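Local coordinates for sensory box/GGDEF family protein (PDB 4YME) that probably makes cyclic di-GMP from GTP through this GGDEF domain, one part of a longer membrane protein that also carries an EAL domain, at residues 108-113 with 121-126; 33-38 with 129-134; 39-44 with 58-63. One frame throughout, in Å; residues are numbered along the deposited sequence. Where two conformers were deposited one is given.

Contact 1. Residues 108-113 with 121-126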
loop_
_atom_site.group_PDB
_atom_site.type_symbol
_atom_site.label_atom_id
_atom_site.label_comp_id
_atom_site.label_asym_id
_atom_site.label_seq_id
_atom_site.Cartn_x
_atom_site.Cartn_y
_atom_site.Cartn_z
ATOM N N GLU A 108 -5.451 -4.696 -9.688
ATOM C CA GLU A 108 -6.465 -5.690 -10.077
ATOM C C GLU A 108 -7.210 -6.242 -8.861
ATOM O O GLU A 108 -8.483 -6.308 -8.846
ATOM C CB GLU A 108 -5.837 -6.854 -10.851
ATOM C CG GLU A 108 -6.902 -7.826 -11.418
ATOM C CD GLU A 108 -8.048 -7.076 -12.079
ATOM O OE1 GLU A 108 -7.752 -6.218 -12.949
ATOM O OE2 GLU A 108 -9.239 -7.323 -11.721
HETATM N N MSE A 109 -6.453 -6.577 -7.835
HETATM C CA MSE A 109 -7.088 -7.186 -6.669
HETATM C C MSE A 109 -7.967 -6.212 -5.906
HETATM O O MSE A 109 -8.947 -6.630 -5.309
HETATM C CB MSE A 109 -6.066 -7.823 -5.764
HETATM C CG MSE A 109 -5.296 -6.871 -4.877
HETATM SE SE MSE A 109 -4.041 -7.820 -3.679
HETATM C CE MSE A 109 -3.682 -9.277 -5.010
ATOM N N LEU A 110 -7.642 -4.927 -5.935
ATOM C CA LEU A 110 -8.435 -3.907 -5.253
ATOM C C LEU A 110 -9.591 -3.339 -6.049
ATOM O O LEU A 110 -10.269 -2.418 -5.613
ATOM C CB LEU A 110 -7.525 -2.802 -4.732
ATOM C CG LEU A 110 -6.436 -3.197 -3.722
ATOM C CD1 LEU A 110 -5.607 -1.990 -3.237
ATOM C CD2 LEU A 110 -7.079 -3.952 -2.516
ATOM N N ALA A 111 -9.805 -3.861 -7.247
ATOM C CA ALA A 111 -10.824 -3.332 -8.098
ATOM C C ALA A 111 -12.219 -3.852 -7.736
ATOM O O ALA A 111 -13.212 -3.137 -7.949
ATOM C CB ALA A 111 -10.492 -3.666 -9.536
ATOM N N ALA A 112 -12.336 -5.076 -7.221
ATOM C CA ALA A 112 -13.682 -5.694 -7.037
ATOM C C ALA A 112 -14.418 -5.075 -5.908
ATOM O O ALA A 112 -13.790 -4.763 -4.908
ATOM C CB ALA A 112 -13.583 -7.167 -6.777
ATOM N N PRO A 113 -15.722 -4.879 -6.007
ATOM C CA PRO A 113 -16.457 -4.248 -4.888
ATOM C C PRO A 113 -16.469 -5.079 -3.608
ATOM O O PRO A 113 -16.116 -6.246 -3.650
ATOM C CB PRO A 113 -17.897 -4.088 -5.422
ATOM C CG PRO A 113 -17.916 -4.826 -6.698
ATOM C CD PRO A 113 -16.584 -5.059 -7.190
ATOM N N LEU A 121 -20.191 -1.931 -2.132
ATOM C CA LEU A 121 -19.473 -0.688 -2.083
ATOM C C LEU A 121 -18.360 -0.702 -3.134
ATOM O O LEU A 121 -17.645 -1.725 -3.314
ATOM C CB LEU A 121 -18.864 -0.498 -0.726
ATOM C CG LEU A 121 -19.815 -0.461 0.466
ATOM C CD1 LEU A 121 -18.928 -0.318 1.690
ATOM C CD2 LEU A 121 -20.734 0.670 0.344
ATOM N N ALA A 122 -18.289 0.412 -3.878
ATOM C CA ALA A 122 -17.252 0.618 -4.912
ATOM C C ALA A 122 -15.864 0.652 -4.328
ATOM O O ALA A 122 -15.540 1.357 -3.371
ATOM C CB ALA A 122 -17.521 1.874 -5.644
HETATM N N MSE A 123 -15.027 -0.222 -4.884
HETATM C CA MSE A 123 -13.602 -0.232 -4.509
HETATM C C MSE A 123 -12.876 0.457 -5.703
HETATM O O MSE A 123 -13.416 1.382 -6.299
HETATM C CB MSE A 123 -13.110 -1.643 -4.097
HETATM C CG MSE A 123 -13.649 -2.234 -2.777
HETATM SE SE MSE A 123 -12.545 -2.178 -1.106
HETATM C CE MSE A 123 -10.998 -3.193 -1.696
ATOM N N GLY A 124 -11.659 0.053 -6.059
ATOM C CA GLY A 124 -10.844 0.773 -7.012
ATOM C C GLY A 124 -9.784 1.525 -6.235
ATOM O O GLY A 124 -10.070 2.116 -5.228
ATOM N N SER A 125 -8.570 1.513 -6.742
ATOM C CA SER A 125 -7.452 2.160 -6.068
ATOM C C SER A 125 -6.553 2.897 -7.049
ATOM O O SER A 125 -6.595 2.637 -8.278
ATOM C CB SER A 125 -6.632 1.078 -5.405
ATOM O OG SER A 125 -6.059 0.176 -6.352
ATOM N N SER A 126 -5.728 3.769 -6.498
ATOM C CA SER A 126 -4.657 4.436 -7.203
ATOM C C SER A 126 -3.379 4.186 -6.470
ATOM O O SER A 126 -3.429 3.957 -5.252
ATOM C CB SER A 126 -4.924 5.918 -7.253
ATOM O OG SER A 126 -6.091 6.210 -8.004
HETATM O O HOH W 1 -15.649 -1.649 -7.362
#
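Leu-110 O holds the centre of this contact: it accepts a hydrogen bond from Gly-124 N at 2.9 Å (N-H...O angle 155°). The donor is tilted from the carbonyl plane, and the same oxygen lies 3.3 Å from Met-123 CB. Met-123, a selenomethionine, packs tightly, its CB also 3.3 Å from Ala-112 O. CG of Met-123 is anti to the carbonyl carbon (chi1 -69°), which sets it beside Ala-112 O and Pro-113 CA; in the conformer given, CE meets Leu-110 CD2. CB and CD1 of Leu-110 rest against Ser-125, with CB 3.7 Å from Ser-125 OG. At the backbone angles of Gly-124 (phi 104°) a CB would jam against the carbonyl O of Met-123, which by itself demands glycine. Pro-113, though exposed, is also close, its CB 3.2 Å from Leu-121 O. The solvent side is looser: a water bridges the segments, donating to Ala-111 O and accepting from Met-123 N, while Ala-111 and Ala-112 turn their CB atoms away. The contact joins the end of helix 95-109 to the start of strand 125-131. Arg-66 of helix 53-70 bonds the carbonyls of Met-109, Ala-112 and Pro-113, and Leu-110 packs on Ile-39 of strand 33-41.

Contact 2. Residues 33-38 with 129-134; sequences SLAVIC and VSLYPD
Val-36 and Ser-130 face each other as an antiparallel hydrogen-bonded pair, with N-H...O angles of 172° for Val-36 N to Ser-130 O and 173° for Ser-130 N to Val-36 O, both bonds 2.8 Å long. Tyr-132 N adds a third bond to Leu-34 O, at 3.0 Å. The pairs Ala-35 with Leu-131 and Ile-37 with Val-129 are non-hydrogen-bonded; CA-H...O contacts run from Ala-35 CA to Ser-130 O (3.3 Å) and from Val-129 CA to Val-36 O. On the face of these four residues the branches meet lightly. Leu-131 CD2 reaches back to Ala-35 CB at 3.8 Å, and Ile-37 lies side by side with Val-129, CG1 of the former 4.2 Å from CG2 of the latter.

Leu-34 crosses Tyr-132 obliquely at the base of its side chain, CD2 of Leu-34 3.9 Å from Tyr-132 CB. Tyr-132 CG is anti to the backbone N (chi1 176°), and the ring beyond it leads away from segment 33-38; Pro-133, after a cis peptide bond, sets its CB over the ring centre. Further out, Glu-28 bonds Tyr-132 OH, while Ile-24 and Val-27 of helix 13-30 pack on both Leu-34 and Tyr-132. Ser-130 OG bonds Asn-145 OD1, and Ala-146 of helix 139-156 covers Val-36 and Ser-130. Ala-99 and Leu-102 of helix 95-109 cover Ala-35 and Ile-37 on the other face, and the other edge of strand 33-41 pairs with strand 84-91. Central strand 33-41 beside outer strand 125-131, in strand order 2-3-1-4 with helices on both faces, is the ferredoxin-like fold of GGDEF domains.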
loop_
_atom_site.group_PDB
_atom_site.type_symbol
_atom_site.label_atom_id
_atom_site.label_comp_id
_atom_site.label_asym_id
_atom_site.label_seq_id
_atom_site.Cartn_x
_atom_site.Cartn_y
_atom_site.Cartn_z
ATOM N N SER A 33 16.052 -6.087 -4.781
ATOM C CA SER A 33 15.334 -4.848 -5.081
ATOM C C SER A 33 14.372 -4.503 -3.953
ATOM O O SER A 33 13.844 -5.386 -3.275
ATOM C CB SER A 33 14.618 -4.936 -6.396
ATOM O OG SER A 33 13.604 -5.842 -6.350
ATOM N N LEU A 34 14.198 -3.213 -3.756
ATOM C CA LEU A 34 13.298 -2.686 -2.749
ATOM C C LEU A 34 12.466 -1.562 -3.366
ATOM O O LEU A 34 13.025 -0.623 -3.939
ATOM C CB LEU A 34 14.108 -2.142 -1.581
ATOM C CG LEU A 34 13.388 -1.375 -0.488
ATOM C CD1 LEU A 34 12.436 -2.233 0.156
ATOM C CD2 LEU A 34 14.473 -0.747 0.486
ATOM N N ALA A 35 11.158 -1.673 -3.227
ATOM C CA ALA A 35 10.181 -0.681 -3.743
ATOM C C ALA A 35 9.157 -0.360 -2.688
ATOM O O ALA A 35 8.808 -1.244 -1.852
ATOM C CB ALA A 35 9.459 -1.199 -4.954
ATOM N N VAL A 36 8.690 0.876 -2.691
ATOM C CA VAL A 36 7.632 1.332 -1.779
ATOM C C VAL A 36 6.471 1.765 -2.632
ATOM O O VAL A 36 6.619 2.637 -3.490
ATOM C CB VAL A 36 8.118 2.443 -0.869
ATOM C CG1 VAL A 36 7.029 3.009 -0.004
ATOM C CG2 VAL A 36 9.374 1.909 -0.053
ATOM N N ILE A 37 5.302 1.233 -2.321
ATOM C CA ILE A 37 4.087 1.450 -3.057
ATOM C C ILE A 37 3.078 2.084 -2.151
ATOM O O ILE A 37 2.684 1.469 -1.157
ATOM C CB ILE A 37 3.547 0.161 -3.640
ATOM C CG1 ILE A 37 4.581 -0.506 -4.535
ATOM C CG2 ILE A 37 2.270 0.422 -4.401
ATOM C CD1 ILE A 37 4.309 -1.907 -4.959
ATOM N N CYS A 38 2.650 3.290 -2.478
ATOM C CA CYS A 38 1.607 3.983 -1.740
ATOM C C CYS A 38 0.269 3.838 -2.468
ATOM O O CYS A 38 0.196 4.051 -3.671
ATOM C CB CYS A 38 2.033 5.448 -1.605
ATOM S SG CYS A 38 0.994 6.516 -0.595
ATOM N N VAL A 129 4.653 4.543 -6.940
ATOM C CA VAL A 129 5.776 3.665 -6.684
ATOM C C VAL A 129 7.054 4.474 -6.560
ATOM O O VAL A 129 7.378 5.288 -7.451
ATOM C CB VAL A 129 5.958 2.632 -7.811
ATOM C CG1 VAL A 129 7.170 1.694 -7.511
ATOM C CG2 VAL A 129 4.708 1.809 -7.982
ATOM N N SER A 130 7.833 4.194 -5.530
ATOM C CA SER A 130 9.192 4.694 -5.379
ATOM C C SER A 130 10.161 3.546 -5.281
ATOM O O SER A 130 9.900 2.530 -4.609
ATOM C CB SER A 130 9.312 5.557 -4.143
ATOM O OG SER A 130 8.313 6.542 -4.171
ATOM N N LEU A 131 11.328 3.659 -5.938
ATOM C CA LEU A 131 12.325 2.604 -5.981
ATOM C C LEU A 131 13.576 3.034 -5.253
ATOM O O LEU A 131 14.036 4.182 -5.379
ATOM C CB LEU A 131 12.687 2.314 -7.456
ATOM C CG LEU A 131 11.535 1.947 -8.391
ATOM C CD1 LEU A 131 12.009 1.803 -9.863
ATOM C CD2 LEU A 131 10.872 0.721 -7.879
ATOM N N TYR A 132 14.131 2.150 -4.440
ATOM C CA TYR A 132 15.416 2.354 -3.810
ATOM C C TYR A 132 16.548 2.009 -4.826
ATOM O O TYR A 132 16.416 1.012 -5.529
ATOM C CB TYR A 132 15.536 1.422 -2.586
ATOM C CG TYR A 132 16.887 1.476 -1.909
ATOM C CD1 TYR A 132 17.177 2.469 -0.964
ATOM C CD2 TYR A 132 17.872 0.547 -2.186
ATOM C CE1 TYR A 132 18.412 2.540 -0.362
ATOM C CE2 TYR A 132 19.121 0.641 -1.603
ATOM C CZ TYR A 132 19.385 1.642 -0.696
ATOM O OH TYR A 132 20.621 1.703 -0.078
ATOM N N PRO A 133 17.606 2.831 -4.918
ATOM C CA PRO A 133 17.854 4.058 -4.186
ATOM C C PRO A 133 17.528 5.352 -4.955
ATOM O O PRO A 133 17.656 6.429 -4.391
ATOM C CB PRO A 133 19.381 4.008 -3.971
ATOM C CG PRO A 133 19.850 3.362 -5.161
ATOM C CD PRO A 133 18.843 2.324 -5.541
ATOM N N ASP A 134 17.094 5.250 -6.189
ATOM C CA ASP A 134 16.934 6.436 -7.024
ATOM C C ASP A 134 15.904 7.394 -6.515
ATOM O O ASP A 134 16.069 8.603 -6.656
ATOM C CB ASP A 134 16.590 6.032 -8.440
ATOM C CG ASP A 134 17.747 5.282 -9.137
ATOM O OD1 ASP A 134 18.915 5.345 -8.674
ATOM O OD2 ASP A 134 17.466 4.582 -10.136
#

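Contact 3. Residues 39-44 with 58-63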
loop_
_atom_site.group_PDB
_atom_site.type_symbol
_atom_site.label_atom_id
_atom_site.label_comp_id
_atom_site.label_asym_id
_atom_site.label_seq_id
_atom_site.Cartn_x
_atom_site.Cartn_y
_atom_site.Cartn_z
ATOM N N ILE A 39 -0.779 3.473 -1.733
ATOM C CA ILE A 39 -2.055 3.099 -2.323
ATOM C C ILE A 39 -3.167 3.848 -1.650
ATOM O O ILE A 39 -3.137 4.021 -0.429
ATOM C CB ILE A 39 -2.347 1.611 -2.056
ATOM C CG1 ILE A 39 -1.259 0.722 -2.642
ATOM C CG2 ILE A 39 -3.755 1.206 -2.522
ATOM C CD1 ILE A 39 -1.219 -0.703 -2.098
ATOM N N ASP A 40 -4.142 4.324 -2.417
ATOM C CA ASP A 40 -5.327 4.845 -1.760
ATOM C C ASP A 40 -6.558 4.420 -2.499
ATOM O O ASP A 40 -6.447 3.864 -3.570
ATOM C CB ASP A 40 -5.246 6.295 -1.418
ATOM C CG ASP A 40 -5.488 7.207 -2.537
ATOM O OD1 ASP A 40 -5.663 6.764 -3.678
ATOM O OD2 ASP A 40 -5.664 8.395 -2.170
ATOM N N LEU A 41 -7.707 4.552 -1.865
ATOM C CA LEU A 41 -8.950 4.030 -2.414
ATOM C C LEU A 41 -9.726 5.153 -3.115
ATOM O O LEU A 41 -9.910 6.241 -2.576
ATOM C CB LEU A 41 -9.807 3.375 -1.307
ATOM C CG LEU A 41 -9.127 2.184 -0.630
ATOM C CD1 LEU A 41 -10.069 1.610 0.423
ATOM C CD2 LEU A 41 -8.692 1.070 -1.658
ATOM N N ASP A 42 -10.258 4.821 -4.278
ATOM C CA ASP A 42 -10.916 5.830 -5.136
ATOM C C ASP A 42 -12.224 6.321 -4.556
ATOM O O ASP A 42 -12.612 7.489 -4.787
ATOM C CB ASP A 42 -11.119 5.265 -6.529
ATOM C CG ASP A 42 -9.806 5.150 -7.327
ATOM O OD1 ASP A 42 -8.728 5.563 -6.875
ATOM O OD2 ASP A 42 -9.910 4.583 -8.406
ATOM N N HIS A 43 -12.930 5.475 -3.812
ATOM C CA HIS A 43 -14.312 5.807 -3.394
ATOM C C HIS A 43 -14.576 5.615 -1.912
ATOM O O HIS A 43 -15.705 5.372 -1.470
ATOM C CB HIS A 43 -15.327 5.045 -4.224
ATOM C CG HIS A 43 -15.085 5.122 -5.692
ATOM N ND1 HIS A 43 -15.345 6.253 -6.431
ATOM C CD2 HIS A 43 -14.639 4.192 -6.553
ATOM C CE1 HIS A 43 -15.032 6.015 -7.691
ATOM N NE2 HIS A 43 -14.612 4.770 -7.799
ATOM N N PHE A 44 -13.554 5.817 -1.108
ATOM C CA PHE A 44 -13.673 5.792 0.343
ATOM C C PHE A 44 -14.541 6.905 0.901
ATOM O O PHE A 44 -15.447 6.650 1.671
ATOM C CB PHE A 44 -12.250 5.867 0.924
ATOM C CG PHE A 44 -12.178 5.894 2.384
ATOM C CD1 PHE A 44 -12.450 4.762 3.159
ATOM C CD2 PHE A 44 -11.776 7.030 3.022
ATOM C CE1 PHE A 44 -12.325 4.776 4.537
ATOM C CE2 PHE A 44 -11.655 7.061 4.384
ATOM C CZ PHE A 44 -11.947 5.921 5.155
ATOM N N ALA A 58 -15.430 -0.954 6.424
ATOM C CA ALA A 58 -15.565 -2.217 5.746
ATOM C C ALA A 58 -14.595 -2.213 4.542
ATOM O O ALA A 58 -13.997 -3.247 4.268
ATOM C CB ALA A 58 -17.032 -2.394 5.271
ATOM N N LEU A 59 -14.470 -1.068 3.863
ATOM C CA LEU A 59 -13.529 -0.954 2.739
ATOM C C LEU A 59 -12.126 -1.204 3.223
ATOM O O LEU A 59 -11.341 -1.883 2.545
ATOM C CB LEU A 59 -13.560 0.399 1.998
ATOM C CG LEU A 59 -14.834 0.770 1.241
ATOM C CD1 LEU A 59 -14.659 2.144 0.623
ATOM C CD2 LEU A 59 -15.204 -0.214 0.215
ATOM N N LEU A 60 -11.810 -0.580 4.363
ATOM C CA LEU A 60 -10.435 -0.714 4.911
ATOM C C LEU A 60 -10.110 -2.142 5.286
ATOM O O LEU A 60 -9.028 -2.654 5.006
ATOM C CB LEU A 60 -10.181 0.273 6.040
ATOM C CG LEU A 60 -10.436 1.755 5.701
ATOM C CD1 LEU A 60 -10.224 2.629 6.904
ATOM C CD2 LEU A 60 -9.549 2.192 4.554
ATOM N N VAL A 61 -11.050 -2.807 5.944
ATOM C CA VAL A 61 -10.885 -4.187 6.404
ATOM C C VAL A 61 -10.734 -5.128 5.234
ATOM O O VAL A 61 -9.866 -5.998 5.222
ATOM C CB VAL A 61 -12.089 -4.576 7.300
ATOM C CG1 VAL A 61 -12.149 -6.052 7.510
ATOM C CG2 VAL A 61 -11.911 -3.829 8.650
ATOM N N GLU A 62 -11.524 -4.911 4.192
ATOM C CA GLU A 62 -11.425 -5.804 3.038
ATOM C C GLU A 62 -10.124 -5.520 2.259
ATOM O O GLU A 62 -9.502 -6.447 1.775
ATOM C CB GLU A 62 -12.632 -5.629 2.148
ATOM C CG GLU A 62 -12.601 -6.458 0.884
ATOM C CD GLU A 62 -12.587 -7.916 1.048
ATOM O OE1 GLU A 62 -12.790 -8.468 2.156
ATOM O OE2 GLU A 62 -12.258 -8.646 0.084
ATOM N N THR A 63 -9.721 -4.260 2.145
ATOM C CA THR A 63 -8.442 -3.927 1.478
ATOM C C THR A 63 -7.332 -4.664 2.182
ATOM O O THR A 63 -6.481 -5.248 1.550
ATOM C CB THR A 63 -8.195 -2.415 1.508
ATOM O OG1 THR A 63 -9.232 -1.774 0.710
ATOM C CG2 THR A 63 -6.846 -2.030 0.920
#
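Leu-59 O is gripped by two donors of Thr-63: the backbone N at 2.9 Å and OG1 at 2.8 Å, arriving from opposite faces of the carbonyl plane, OG1 from 35° above it. This intrahelical bond fixes the hydroxyl while Leu-41 packs on it, CD1 of Leu-41 lying 3.5 Å from Thr-63 OG1. The Leu-41 side chain slides past Thr-63 and Leu-59 in the opposite direction, and its CD1 also meets Leu-59 CB at 4.0 Å. Strand 33-41 rests its C-terminal end on helix 53-70 in the strand-helix layering of the ferredoxin-like fold, where the axes of strand 39-41 and helix segment 58-63 approach to 10.7 Å; Asp-83 of the GGDEF signature accepts the Leu-41 N-H through OD2. Beyond the strand, His-43 takes the N-cap position of helix 44-51, and Phe-44 begins it. Phe-44 CG is anti to the backbone N (chi1 178°), and the ring beyond it brings CE1 to Leu-60. It crosses Leu-60 at about a right angle, CE1 of Phe-44 3.7 Å from Leu-60 CG, while Leu-59 CD1 sits at the ring edge, near its plane, and 3.8 Å from Phe-44 CA. Asp-83 touches Phe-44, and Phe-85 packs on Leu-60 and Thr-63.

All three contacts draw on one sheet, in which strands 33-41 and 125-131 are neighbours. Contact 2 pairs their far ends, with its centre about 23 Å from that of contact 1 and about 22 Å from that of contact 3, across the middle of the domain. Contacts 1 and 3 lie together, centres about 8 Å apart, and join through Asp-42: its N probably bonds Gly-124 O at 2.9 Å, and its OD1 probably bonds Ser-126 OG. Met-123 further packs on Leu-59 and Thr-63. In GGDEF domains the nucleotide site lies around the signature hairpin, so contact 3, touching Asp-83, is probably near it and contact 2 remote.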